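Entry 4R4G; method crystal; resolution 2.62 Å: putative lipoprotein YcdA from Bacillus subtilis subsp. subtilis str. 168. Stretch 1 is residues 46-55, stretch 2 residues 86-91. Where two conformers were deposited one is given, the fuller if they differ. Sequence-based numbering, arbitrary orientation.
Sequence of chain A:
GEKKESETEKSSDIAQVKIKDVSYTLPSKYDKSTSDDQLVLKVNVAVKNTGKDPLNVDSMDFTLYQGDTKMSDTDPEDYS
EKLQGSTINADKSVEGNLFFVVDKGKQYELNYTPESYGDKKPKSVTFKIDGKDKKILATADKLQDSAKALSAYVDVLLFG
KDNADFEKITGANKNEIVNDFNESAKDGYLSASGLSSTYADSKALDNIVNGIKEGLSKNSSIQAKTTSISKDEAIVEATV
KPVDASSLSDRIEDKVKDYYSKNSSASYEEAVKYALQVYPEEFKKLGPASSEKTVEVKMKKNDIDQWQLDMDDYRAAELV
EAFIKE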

ATOM      1  N   ALA A  46       5.098   8.291  28.405  1.00 76.16           N
ATOM      2  CA  ALA A  46       4.311   8.711  29.551  1.00 79.50           C
ATOM      3  C   ALA A  46       5.197   9.540  30.423  1.00 84.81           C
ATOM      4  O   ALA A  46       6.326   9.127  30.698  1.00 83.80           O
ATOM      5  CB  ALA A  46       3.790   7.509  30.306  1.00 83.49           C
ATOM      6  N   VAL A  47       4.741  10.743  30.795  1.00 83.95           N
ATOM      7  CA  VAL A  47       5.541  11.641  31.627  1.00 84.39           C
ATOM      8  C   VAL A  47       4.790  11.904  32.935  1.00 95.47           C
ATOM      9  O   VAL A  47       3.731  12.529  32.919  1.00 97.34           O
ATOM     10  CB  VAL A  47       5.959  12.962  30.906  1.00 84.79           C
ATOM     11  CG1 VAL A  47       6.952  13.768  31.751  1.00 83.45           C
ATOM     12  CG2 VAL A  47       6.558  12.673  29.536  1.00 81.50           C
ATOM     13  N   LYS A  48       5.338  11.401  34.057  1.00 95.89           N
ATOM     14  CA  LYS A  48       4.803  11.585  35.419  1.00100.29           C
ATOM     15  C   LYS A  48       5.519  12.755  36.094  1.00105.07           C
ATOM     16  O   LYS A  48       6.753  12.806  36.058  1.00102.33           O
ATOM     17  CB  LYS A  48       4.973  10.285  36.247  1.00105.29           C
ATOM     18  CG  LYS A  48       4.282  10.300  37.614  1.00126.64           C
ATOM     19  CD  LYS A  48       3.684   8.937  38.008  1.00138.05           C
ATOM     20  CE  LYS A  48       3.006   9.005  39.361  1.00146.05           C
ATOM     21  NZ  LYS A  48       2.166   7.813  39.641  1.00152.43           N
ATOM     22  N   ASN A  49       4.765  13.704  36.682  1.00105.35           N
ATOM     23  CA  ASN A  49       5.374  14.841  37.385  1.00105.54           C
ATOM     24  C   ASN A  49       5.770  14.358  38.782  1.00115.10           C
ATOM     25  O   ASN A  49       4.895  14.186  39.631  1.00119.16           O
ATOM     26  CB  ASN A  49       4.423  16.060  37.434  1.00105.04           C
ATOM     27  CG  ASN A  49       4.948  17.313  38.128  1.00117.57           C
ATOM     28  OD1 ASN A  49       6.042  17.357  38.709  1.00108.10           O
ATOM     29  ND2 ASN A  49       4.159  18.376  38.094  1.00108.92           N
ATOM     30  N   THR A  50       7.077  14.091  39.009  1.00111.01           N
ATOM     31  CA  THR A  50       7.561  13.607  40.312  1.00113.30           C
ATOM     32  C   THR A  50       7.854  14.772  41.278  1.00119.62           C
ATOM     33  O   THR A  50       8.118  14.527  42.459  1.00121.68           O
ATOM     34  CB  THR A  50       8.786  12.677  40.175  1.00115.32           C
ATOM     35  OG1 THR A  50       9.813  13.302  39.411  1.00110.44           O
ATOM     36  CG2 THR A  50       8.433  11.314  39.610  1.00112.42           C
ATOM     37  N   GLY A  51       7.782  16.008  40.776  1.00115.62           N
ATOM     38  CA  GLY A  51       8.032  17.218  41.553  1.00116.26           C
ATOM     39  C   GLY A  51       6.837  17.730  42.339  1.00125.12           C
ATOM     40  O   GLY A  51       5.875  16.991  42.600  1.00127.35           O
ATOM     41  N   LYS A  52       6.909  19.008  42.738  1.00122.98           N
ATOM     42  CA  LYS A  52       5.858  19.662  43.515  1.00127.14           C
ATOM     43  C   LYS A  52       5.002  20.531  42.604  1.00131.39           C
ATOM     44  O   LYS A  52       3.817  20.231  42.419  1.00134.35           O
ATOM     45  CB  LYS A  52       6.464  20.492  44.663  1.00130.19           C
ATOM     46  N   ASP A  53       5.625  21.578  42.001  1.00123.75           N
ATOM     47  CA  ASP A  53       5.008  22.565  41.106  1.00122.55           C
ATOM     48  C   ASP A  53       4.413  21.949  39.809  1.00122.18           C
ATOM     49  O   ASP A  53       4.897  20.902  39.360  1.00120.27           O
ATOM     50  CB  ASP A  53       6.041  23.642  40.736  1.00121.26           C
ATOM     51  CG  ASP A  53       6.374  24.581  41.877  1.00132.33           C
ATOM     52  OD1 ASP A  53       5.431  25.199  42.440  1.00136.15           O
ATOM     53  OD2 ASP A  53       7.574  24.735  42.181  1.00135.37           O
ATOM     54  N   PRO A  54       3.379  22.585  39.180  1.00116.81           N
ATOM     55  CA  PRO A  54       2.839  22.033  37.925  1.00114.23           C
ATOM     56  C   PRO A  54       3.875  22.125  36.812  1.00108.05           C
ATOM     57  O   PRO A  54       4.659  23.079  36.774  1.00105.09           O
ATOM     58  CB  PRO A  54       1.602  22.903  37.651  1.00119.77           C
ATOM     59  CG  PRO A  54       1.313  23.605  38.957  1.00127.64           C
ATOM     60  CD  PRO A  54       2.667  23.823  39.546  1.00120.86           C
ATOM     61  N   LEU A  55       3.899  21.098  35.938  1.00 99.65           N
ATOM     62  CA  LEU A  55       4.860  20.918  34.851  1.00 93.06           C
ATOM     63  C   LEU A  55       4.207  20.904  33.479  1.00 96.79           C
ATOM     64  O   LEU A  55       3.371  20.038  33.212  1.00 97.72           O
ATOM     65  CB  LEU A  55       5.573  19.567  35.091  1.00 90.18           C
ATOM     66  CG  LEU A  55       6.643  19.106  34.092  1.00 88.96           C
ATOM     67  CD1 LEU A  55       7.876  20.007  34.133  1.00 85.42           C
ATOM     68  CD2 LEU A  55       7.016  17.658  34.342  1.00 88.73           C
ATOM     69  N   SER A  86       0.312  20.137  27.253  1.00 95.81           N
ATOM     70  CA  SER A  86      -0.543  20.195  28.417  1.00 99.02           C
ATOM     71  C   SER A  86       0.264  20.583  29.635  1.00103.70           C
ATOM     72  O   SER A  86       1.461  20.840  29.519  1.00100.67           O
ATOM     73  CB  SER A  86      -1.223  18.845  28.620  1.00103.20           C
ATOM     74  OG  SER A  86      -0.268  17.803  28.709  1.00109.97           O
ATOM     75  N   THR A  87      -0.409  20.682  30.794  1.00104.26           N
ATOM     76  CA  THR A  87       0.190  20.988  32.093  1.00104.22           C
ATOM     77  C   THR A  87      -0.261  19.895  33.064  1.00111.06           C
ATOM     78  O   THR A  87      -1.428  19.493  33.038  1.00113.99           O
ATOM     79  CB  THR A  87      -0.171  22.403  32.552  1.00107.91           C
ATOM     80  OG1 THR A  87      -0.066  23.304  31.448  1.00107.59           O
ATOM     81  CG2 THR A  87       0.708  22.886  33.683  1.00102.03           C
ATOM     82  N   ILE A  88       0.677  19.367  33.860  1.00106.81           N
ATOM     83  CA  ILE A  88       0.405  18.297  34.820  1.00109.00           C
ATOM     84  C   ILE A  88       0.953  18.679  36.202  1.00117.31           C
ATOM     85  O   ILE A  88       2.122  19.056  36.337  1.00113.92           O
ATOM     86  CB  ILE A  88       0.907  16.894  34.351  1.00108.78           C
ATOM     87  CG1 ILE A  88       2.354  16.918  33.807  1.00103.82           C
ATOM     88  CG2 ILE A  88      -0.068  16.278  33.354  1.00109.82           C
ATOM     89  CD1 ILE A  88       3.089  15.622  33.899  1.00106.10           C
ATOM     90  N   ASN A  89       0.086  18.601  37.223  1.00120.91           N
ATOM     91  CA  ASN A  89       0.431  18.931  38.613  1.00123.52           C
ATOM     92  C   ASN A  89       1.105  17.700  39.273  1.00128.44           C
ATOM     93  O   ASN A  89       1.207  16.658  38.610  1.00127.51           O
ATOM     94  CB  ASN A  89      -0.815  19.402  39.366  1.00128.77           C
ATOM     95  CG  ASN A  89      -1.633  20.410  38.584  1.00149.35           C
ATOM     96  OD1 ASN A  89      -2.418  20.055  37.703  1.00145.91           O
ATOM     97  ND2 ASN A  89      -1.432  21.687  38.845  1.00140.61           N
ATOM     98  N   ALA A  90       1.606  17.817  40.533  1.00125.24           N
ATOM     99  CA  ALA A  90       2.315  16.718  41.213  1.00124.55           C
ATOM    100  C   ALA A  90       1.585  15.361  41.096  1.00131.16           C
ATOM    101  O   ALA A  90       0.361  15.307  41.239  1.00135.21           O
ATOM    102  CB  ALA A  90       2.552  17.060  42.668  1.00127.70           C
ATOM    103  N   ASP A  91       2.373  14.288  40.776  1.00124.95           N
ATOM    104  CA  ASP A  91       1.993  12.883  40.581  0.50125.64           C
ATOM    105  C   ASP A  91       0.982  12.692  39.418  1.00129.34           C
ATOM    106  O   ASP A  91       0.537  11.561  39.163  1.00130.87           O
ATOM    107  CB  ASP A  91       1.509  12.247  41.900  0.50132.11           C
ATOM    108  CG  ASP A  91       2.590  12.179  42.980  0.50137.32           C
ATOM    109  OD1 ASP A  91       3.441  13.106  43.041  0.50132.27           O
ATOM    110  OD2 ASP A  91       2.571  11.218  43.776  0.50146.78           O
TER

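Three residues organise this contact: Ile88, Asp91 and Asn49. Ile88 gives up the most surface, and it works through both its backbone and its side chain. Its backbone pairs with Leu55 in an antiparallel bridge closed by two hydrogen bonds, Leu55 N to Ile88 O at 2.7 Å and Ile88 N to Leu55 O at 2.9 Å. The first is nearly straight, at 173°, as expected where two strands meet in register. Because the pair is directly opposed, both side chains lie on the same face of the sheet, where Leu55 CB comes within 4.4 Å of Ile88 CG1. The Ile88 side chain, with chi1 p and chi2 t, carries its end back along the first stretch: Ile88 CD1 sits 3.3 Å from Val47 O and 3.8 Å from Asn49 CB. One isoleucine thus touches both the strand before the loop and the strand residue after it.

Asn49 is the polar counterpart. Its CA-to-CB bond points toward the second stretch, and the t rotamer brings the amide to the bridge: Asn49 ND2 donates to Ile88 O at 2.8 Å, so that this carbonyl accepts from both Asn49 and Leu55. The same nitrogen donates to Asp53 O at 2.9 Å with an angle of 177°, while Gly51 N makes a weak bond to Asn49 OD1 at 3.0 Å. A single buried side chain therefore ties together the turn that follows it and fastens that turn to the neighbouring strand. At Gly51 the absence of a side chain fits this arrangement, since an ideal CB would lie 3.3 Å from Asn49 OD1.

Asp91 covers a large area although its carboxylate makes no hydrogen bond across the contact. Its CA-to-CB bond points away, and the anchoring bond is backbone to backbone, Asp91 N to Asn49 O at 2.8 Å. Its phi/psi of 61/7 is a left-handed conformation, uncommon for a residue with a side chain. Lys48 reaches across with its aliphatic portion, Lys48 CE lying 3.6 Å from Asp91 O; the approach is to the carbonyl, and no salt bridge forms.

Smaller residues fill in between these anchors. Ala90 CB packs against the loop backbone, 3.3 Å from Gly51 O and 3.4 Å from Lys52 O. Pro54 CA makes a CA-H...O contact with Ile88 O at 3.4 Å, adding to the already crowded surroundings of that carbonyl. The rule to read here is economy: within these stretches, strand pairing comes to one residue pair, and an asparagine extends its hydrogen bonding into the loop.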